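Local coordinates for chromosome replication initiation inhibitor protein (Agrobacterium tumefaciens, PDB 3FD3) that probably regulates transcription as a DNA-binding LysR-family factor, of which this chain is the C-terminal, substrate-binding-type part without the DNA-binding domain, at residues A57-V62 with P176-V181; G71-H76 with V202-V207. All coordinates share one frame; numbering follows the deposited sequence. Where two conformers were deposited one is given.

In the fold
Interactions 1 and 2 lie with their centres about 15 Å apart and meet on one mixed sheet, in which strands 66-79 and 165-181 are antiparallel neighbours. Along the chain the order is 57-62, 71-76, 176-181, 202-207, so the two contacts cross. Interaction 1 sets the loop after strand 53-56 against the end of strand 165-181; interaction 2 brings the tail after helix 190-203 onto strand 66-79. They touch directly: L177 N probably donates to G71 O, and L177 CD1 packs on L73 and L204. Strands 66-79 and 165-181 are long, consistent with the two strands that pass between the subdomains in LysR effector-binding domains, and both contacts build on this pair.

Interaction 1: residues A57-V62 with P176-V181; sequences AHDKPV and PLYWQV
The carboxamide of Q180 stands up from strand 165-181 and is gripped by three hydrogen bonds to the backbone of the loop 57-62. Its chain bends at chi2 (-140°), which turns the flat amide end toward the loop. NE2 donates to H58 O at 3.0 Å and to K60 O at 3.1 Å; both acceptors lie near the amide plane, yet NE2 sits well above each carbonyl plane. On the other side of the amide, V62 N reaches OE1 on a lone pair at 3.2 Å, the N-H pointing straight at it (179°). With both polar atoms engaged, the rotation of the buried amide is fixed. V62 CG2 presses on the same OE1 at 3.1 Å, the two side chains crossing at about a right angle.

Two residues back on the strand, Y178 lays its ring beneath D59: D59 CA sits over one face in a CH-pi contact, 3.8 Å from the ring centroid, and the carboxylate is tilted by 26° from the ring plane. At A57, a water donates to both A57 O and P176 O, linking the loop to the strand backbone.

The loop continues from strand 53-56, which pairs with 165-181 through T56 and Y178; H58 NE2 bonds to D40, while L46 of helix 42-47 packs on V62 and Q180.

Interaction 2: residues G71-H76 with V202-V207; sequences GVLRYH and VVLMPV
A single antiparallel beta bridge fastens the C-terminal tail, just after helix 190-203, to strand 66-79. V72 and M205, a selenomethionine, form a hydrogen-bonded pair: V72 N donates to M205 O at 2.8 Å, and M205 N returns a bond to V72 O at 3.0 Å. Both bonds lie in the acceptor carbonyl planes. The touching pieces run 120° apart, and the pairing stays a single bridge.

G71 lets the tail come this close. M205 O lies 3.2 Å from G71 CA, where a side chain would collide with it, and the backbone conformation of G71 by itself calls for glycine. V207 CG1 rests against N and CA of G71. Beside the bridge, L204, the first residue to leave the helix, packs its CB on the strand backbone, 3.4 Å from V72 O.

Side chains divide between the two faces of the strand. On one, M205 and V72 run side by side, and the selenium of M205 lies over the centre of one face of the R74 guanidinium, with SE 3.3 Å from R74 CZ. The M205 chain then bends at chi3 (-32°), which places its CE tightly against V72 CG1, at 3.4 Å, and near R74 NH2. R74 NE is tied by a salt bridge to D174 on strand 165-181, while the selenium lies over one face of the same group. On the other face, L204 crosses L73 obliquely, and L204 CD2 lies 3.9 Å from L73 CD1. W16 and Q153 also pack on L204.

The arrangement thus holds the C-terminal tail, after the last helix, to one of the long strands of a periplasmic-binding-protein-like LysR domain.

Interaction 1: residues A57-V62 with P176-V181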
loop_
_atom_site.group_PDB
_atom_site.type_symbol
_atom_site.label_atom_id
_atom_site.label_comp_id
_atom_site.label_asym_id
_atom_site.label_seq_id
_atom_site.Cartn_x
_atom_site.Cartn_y
_atom_site.Cartn_z
ATOM N N ALA A 57 -12.684 -7.892 -9.486
ATOM C CA ALA A 57 -13.756 -8.757 -8.992
ATOM C C ALA A 57 -14.998 -8.787 -9.905
ATOM O O ALA A 57 -15.892 -9.580 -9.661
ATOM C CB ALA A 57 -14.160 -8.354 -7.558
ATOM N N HIS A 58 -15.022 -7.891 -10.896
ATOM C CA HIS A 58 -16.081 -7.841 -11.894
ATOM C C HIS A 58 -15.932 -8.950 -12.928
ATOM O O HIS A 58 -14.954 -9.023 -13.669
ATOM C CB HIS A 58 -16.111 -6.500 -12.624
ATOM C CG HIS A 58 -16.742 -5.411 -11.832
ATOM N ND1 HIS A 58 -18.103 -5.338 -11.623
ATOM C CD2 HIS A 58 -16.201 -4.356 -11.181
ATOM C CE1 HIS A 58 -18.372 -4.280 -10.880
ATOM N NE2 HIS A 58 -17.235 -3.666 -10.600
ATOM N N ASP A 59 -16.969 -9.792 -12.956
ATOM C CA ASP A 59 -17.083 -11.014 -13.776
ATOM C C ASP A 59 -17.609 -10.716 -15.174
ATOM O O ASP A 59 -17.262 -11.367 -16.178
ATOM C CB ASP A 59 -18.131 -11.900 -13.096
ATOM C CG ASP A 59 -18.639 -11.292 -11.795
ATOM O OD1 ASP A 59 -17.878 -10.502 -11.197
ATOM O OD2 ASP A 59 -19.792 -11.565 -11.380
ATOM N N LYS A 60 -18.517 -9.752 -15.191
ATOM C CA LYS A 60 -19.318 -9.411 -16.319
ATOM C C LYS A 60 -18.428 -8.723 -17.304
ATOM O O LYS A 60 -17.679 -7.805 -16.953
ATOM C CB LYS A 60 -20.524 -8.575 -15.883
ATOM C CG LYS A 60 -21.641 -9.459 -15.340
ATOM C CD LYS A 60 -22.184 -8.992 -13.991
ATOM C CE LYS A 60 -23.188 -10.008 -13.430
ATOM N NZ LYS A 60 -24.048 -9.439 -12.353
ATOM N N PRO A 61 -18.465 -9.212 -18.548
ATOM C CA PRO A 61 -17.593 -8.699 -19.565
ATOM C C PRO A 61 -17.902 -7.258 -19.809
ATOM O O PRO A 61 -19.072 -6.876 -19.956
ATOM C CB PRO A 61 -17.951 -9.531 -20.797
ATOM C CG PRO A 61 -19.296 -10.101 -20.512
ATOM C CD PRO A 61 -19.375 -10.257 -19.053
ATOM N N VAL A 62 -16.868 -6.449 -19.811
ATOM C CA VAL A 62 -16.978 -5.140 -20.374
ATOM C C VAL A 62 -17.091 -5.567 -21.810
ATOM O O VAL A 62 -16.342 -6.473 -22.274
ATOM C CB VAL A 62 -15.724 -4.272 -20.119
ATOM C CG1 VAL A 62 -16.047 -2.781 -20.327
ATOM C CG2 VAL A 62 -15.193 -4.502 -18.720
ATOM N N PRO A 176 -14.045 -14.154 -5.872
ATOM C CA PRO A 176 -13.470 -14.595 -7.147
ATOM C C PRO A 176 -12.894 -13.406 -7.907
ATOM O O PRO A 176 -13.492 -12.315 -7.880
ATOM C CB PRO A 176 -14.679 -15.160 -7.909
ATOM C CG PRO A 176 -15.675 -15.470 -6.910
ATOM C CD PRO A 176 -15.494 -14.404 -5.823
ATOM N N LEU A 177 -11.762 -13.622 -8.575
ATOM C CA LEU A 177 -11.113 -12.583 -9.361
ATOM C C LEU A 177 -11.049 -12.977 -10.836
ATOM O O LEU A 177 -11.063 -14.156 -11.174
ATOM C CB LEU A 177 -9.713 -12.336 -8.855
ATOM C CG LEU A 177 -9.584 -11.746 -7.443
ATOM C CD1 LEU A 177 -8.107 -11.595 -7.172
ATOM C CD2 LEU A 177 -10.328 -10.399 -7.350
ATOM N N TYR A 178 -10.993 -11.960 -11.689
ATOM C CA TYR A 178 -11.031 -12.131 -13.135
ATOM C C TYR A 178 -9.962 -11.268 -13.780
ATOM O O TYR A 178 -9.600 -10.214 -13.270
ATOM C CB TYR A 178 -12.410 -11.722 -13.670
ATOM C CG TYR A 178 -13.487 -12.540 -13.051
ATOM C CD1 TYR A 178 -13.876 -13.748 -13.617
ATOM C CD2 TYR A 178 -14.082 -12.154 -11.853
ATOM C CE1 TYR A 178 -14.816 -14.544 -13.027
ATOM C CE2 TYR A 178 -15.033 -12.948 -11.256
ATOM C CZ TYR A 178 -15.397 -14.147 -11.842
ATOM O OH TYR A 178 -16.370 -14.938 -11.250
ATOM N N TRP A 179 -9.453 -11.736 -14.914
ATOM C CA TRP A 179 -8.519 -10.995 -15.735
ATOM C C TRP A 179 -9.275 -10.598 -17.002
ATOM O O TRP A 179 -9.747 -11.482 -17.763
ATOM C CB TRP A 179 -7.362 -11.908 -16.058
ATOM C CG TRP A 179 -6.283 -11.381 -16.963
ATOM C CD1 TRP A 179 -5.886 -11.932 -18.161
ATOM C CD2 TRP A 179 -5.408 -10.265 -16.737
ATOM N NE1 TRP A 179 -4.834 -11.211 -18.697
ATOM C CE2 TRP A 179 -4.541 -10.172 -17.863
ATOM C CE3 TRP A 179 -5.306 -9.297 -15.734
ATOM C CZ2 TRP A 179 -3.572 -9.167 -17.987
ATOM C CZ3 TRP A 179 -4.324 -8.309 -15.855
ATOM C CH2 TRP A 179 -3.458 -8.269 -16.962
ATOM N N GLN A 180 -9.395 -9.294 -17.235
ATOM C CA GLN A 180 -10.147 -8.731 -18.367
ATOM C C GLN A 180 -9.123 -8.056 -19.259
ATOM O O GLN A 180 -8.257 -7.350 -18.761
ATOM C CB GLN A 180 -11.230 -7.752 -17.921
ATOM C CG GLN A 180 -12.362 -8.396 -17.117
ATOM C CD GLN A 180 -13.767 -7.870 -17.433
ATOM O OE1 GLN A 180 -14.040 -7.385 -18.535
ATOM N NE2 GLN A 180 -14.674 -7.991 -16.458
ATOM N N VAL A 181 -9.144 -8.348 -20.561
ATOM C CA VAL A 181 -8.165 -7.792 -21.493
ATOM C C VAL A 181 -8.870 -7.247 -22.710
ATOM O O VAL A 181 -9.755 -7.899 -23.273
ATOM C CB VAL A 181 -7.140 -8.847 -21.975
ATOM C CG1 VAL A 181 -6.083 -8.194 -22.864
ATOM C CG2 VAL A 181 -6.508 -9.576 -20.751
HETATM O O HOH W 1 -15.998 -11.427 -7.739
#

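Interaction 2: residues G71-H76 with V202-V207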
loop_
_atom_site.group_PDB
_atom_site.type_symbol
_atom_site.label_atom_id
_atom_site.label_comp_id
_atom_site.label_asym_id
_atom_site.label_seq_id
_atom_site.Cartn_x
_atom_site.Cartn_y
_atom_site.Cartn_z
ATOM N N GLY A 71 -9.387 -17.432 -10.155
ATOM C CA GLY A 71 -9.440 -18.136 -8.866
ATOM C C GLY A 71 -9.981 -17.199 -7.798
ATOM O O GLY A 71 -10.357 -16.072 -8.096
ATOM N N VAL A 72 -9.993 -17.672 -6.561
ATOM C CA VAL A 72 -10.642 -16.986 -5.450
ATOM C C VAL A 72 -9.579 -16.440 -4.495
ATOM O O VAL A 72 -8.648 -17.158 -4.117
ATOM C CB VAL A 72 -11.585 -17.940 -4.706
ATOM C CG1 VAL A 72 -11.833 -17.484 -3.261
ATOM C CG2 VAL A 72 -12.880 -18.112 -5.499
ATOM N N LEU A 73 -9.753 -15.168 -4.124
ATOM C CA LEU A 73 -8.960 -14.506 -3.079
ATOM C C LEU A 73 -9.741 -14.676 -1.769
ATOM O O LEU A 73 -10.886 -14.207 -1.638
ATOM C CB LEU A 73 -8.742 -13.039 -3.412
ATOM C CG LEU A 73 -7.806 -12.280 -2.451
ATOM C CD1 LEU A 73 -6.466 -12.989 -2.342
ATOM C CD2 LEU A 73 -7.647 -10.847 -2.878
ATOM N N ARG A 74 -9.164 -15.442 -0.851
ATOM C CA ARG A 74 -9.833 -15.751 0.421
ATOM C C ARG A 74 -9.347 -14.804 1.477
ATOM O O ARG A 74 -8.138 -14.552 1.592
ATOM C CB ARG A 74 -9.563 -17.188 0.858
ATOM C CG ARG A 74 -10.000 -17.483 2.274
ATOM C CD ARG A 74 -10.152 -18.964 2.525
ATOM N NE ARG A 74 -11.307 -19.513 1.833
ATOM C CZ ARG A 74 -11.723 -20.772 1.926
ATOM N NH1 ARG A 74 -11.077 -21.648 2.686
ATOM N NH2 ARG A 74 -12.796 -21.161 1.258
ATOM N N TYR A 75 -10.305 -14.272 2.243
ATOM C CA TYR A 75 -10.030 -13.356 3.329
ATOM C C TYR A 75 -10.461 -13.956 4.651
ATOM O O TYR A 75 -11.412 -14.741 4.701
ATOM C CB TYR A 75 -10.829 -12.080 3.142
ATOM C CG TYR A 75 -10.475 -11.181 1.969
ATOM C CD1 TYR A 75 -10.875 -11.507 0.681
ATOM C CD2 TYR A 75 -9.843 -9.977 2.159
ATOM C CE1 TYR A 75 -10.607 -10.683 -0.383
ATOM C CE2 TYR A 75 -9.560 -9.152 1.099
ATOM C CZ TYR A 75 -9.955 -9.506 -0.184
ATOM O OH TYR A 75 -9.709 -8.658 -1.249
ATOM N N HIS A 76 -9.765 -13.577 5.720
ATOM C CA HIS A 76 -10.161 -13.974 7.073
ATOM C C HIS A 76 -10.347 -12.717 7.929
ATOM O O HIS A 76 -9.558 -11.766 7.833
ATOM C CB HIS A 76 -9.110 -14.883 7.715
ATOM C CG HIS A 76 -8.958 -16.210 7.033
ATOM N ND1 HIS A 76 -9.773 -17.288 7.294
ATOM C CD2 HIS A 76 -8.092 -16.616 6.076
ATOM C CE1 HIS A 76 -9.412 -18.304 6.532
ATOM N NE2 HIS A 76 -8.386 -17.930 5.791
ATOM N N VAL A 202 -1.471 -20.819 -8.922
ATOM C CA VAL A 202 -0.674 -21.297 -7.809
ATOM C C VAL A 202 -1.097 -20.657 -6.488
ATOM O O VAL A 202 -1.107 -21.316 -5.456
ATOM C CB VAL A 202 0.820 -21.008 -8.059
ATOM C CG1 VAL A 202 1.639 -21.353 -6.831
ATOM C CG2 VAL A 202 1.298 -21.809 -9.271
ATOM N N VAL A 203 -1.460 -19.380 -6.535
ATOM C CA VAL A 203 -1.693 -18.578 -5.329
ATOM C C VAL A 203 -3.130 -18.507 -4.848
ATOM O O VAL A 203 -3.382 -18.457 -3.638
ATOM C CB VAL A 203 -1.170 -17.135 -5.575
ATOM C CG1 VAL A 203 -1.506 -16.223 -4.401
ATOM C CG2 VAL A 203 0.340 -17.193 -5.792
ATOM N N LEU A 204 -4.082 -18.432 -5.778
ATOM C CA LEU A 204 -5.485 -18.291 -5.415
ATOM C C LEU A 204 -6.098 -19.668 -5.280
ATOM O O LEU A 204 -5.498 -20.664 -5.706
ATOM C CB LEU A 204 -6.217 -17.474 -6.478
ATOM C CG LEU A 204 -5.674 -16.066 -6.721
ATOM C CD1 LEU A 204 -6.579 -15.347 -7.741
ATOM C CD2 LEU A 204 -5.575 -15.245 -5.397
HETATM N N MSE A 205 -7.291 -19.739 -4.707
HETATM C CA MSE A 205 -7.991 -21.007 -4.621
HETATM C C MSE A 205 -8.639 -21.267 -5.969
HETATM O O MSE A 205 -9.082 -20.327 -6.626
HETATM C CB MSE A 205 -9.077 -20.970 -3.558
HETATM C CG MSE A 205 -8.600 -20.600 -2.209
HETATM SE SE MSE A 205 -9.989 -20.968 -0.893
HETATM C CE MSE A 205 -11.597 -20.655 -1.936
ATOM N N PRO A 206 -8.710 -22.546 -6.379
ATOM C CA PRO A 206 -9.264 -22.877 -7.687
ATOM C C PRO A 206 -10.743 -22.519 -7.825
ATOM O O PRO A 206 -11.482 -22.520 -6.835
ATOM C CB PRO A 206 -9.079 -24.409 -7.802
ATOM C CG PRO A 206 -8.772 -24.901 -6.477
ATOM C CD PRO A 206 -8.243 -23.739 -5.647
ATOM N N VAL A 207 -11.153 -22.228 -9.056
ATOM C CA VAL A 207 -12.537 -21.846 -9.363
ATOM C C VAL A 207 -13.427 -23.067 -9.325
ATOM O O VAL A 207 -14.172 -23.247 -8.360
ATOM C CB VAL A 207 -12.666 -21.212 -10.772
ATOM C CG1 VAL A 207 -11.840 -19.964 -10.867
ATOM C CG2 VAL A 207 -12.264 -22.221 -11.860
#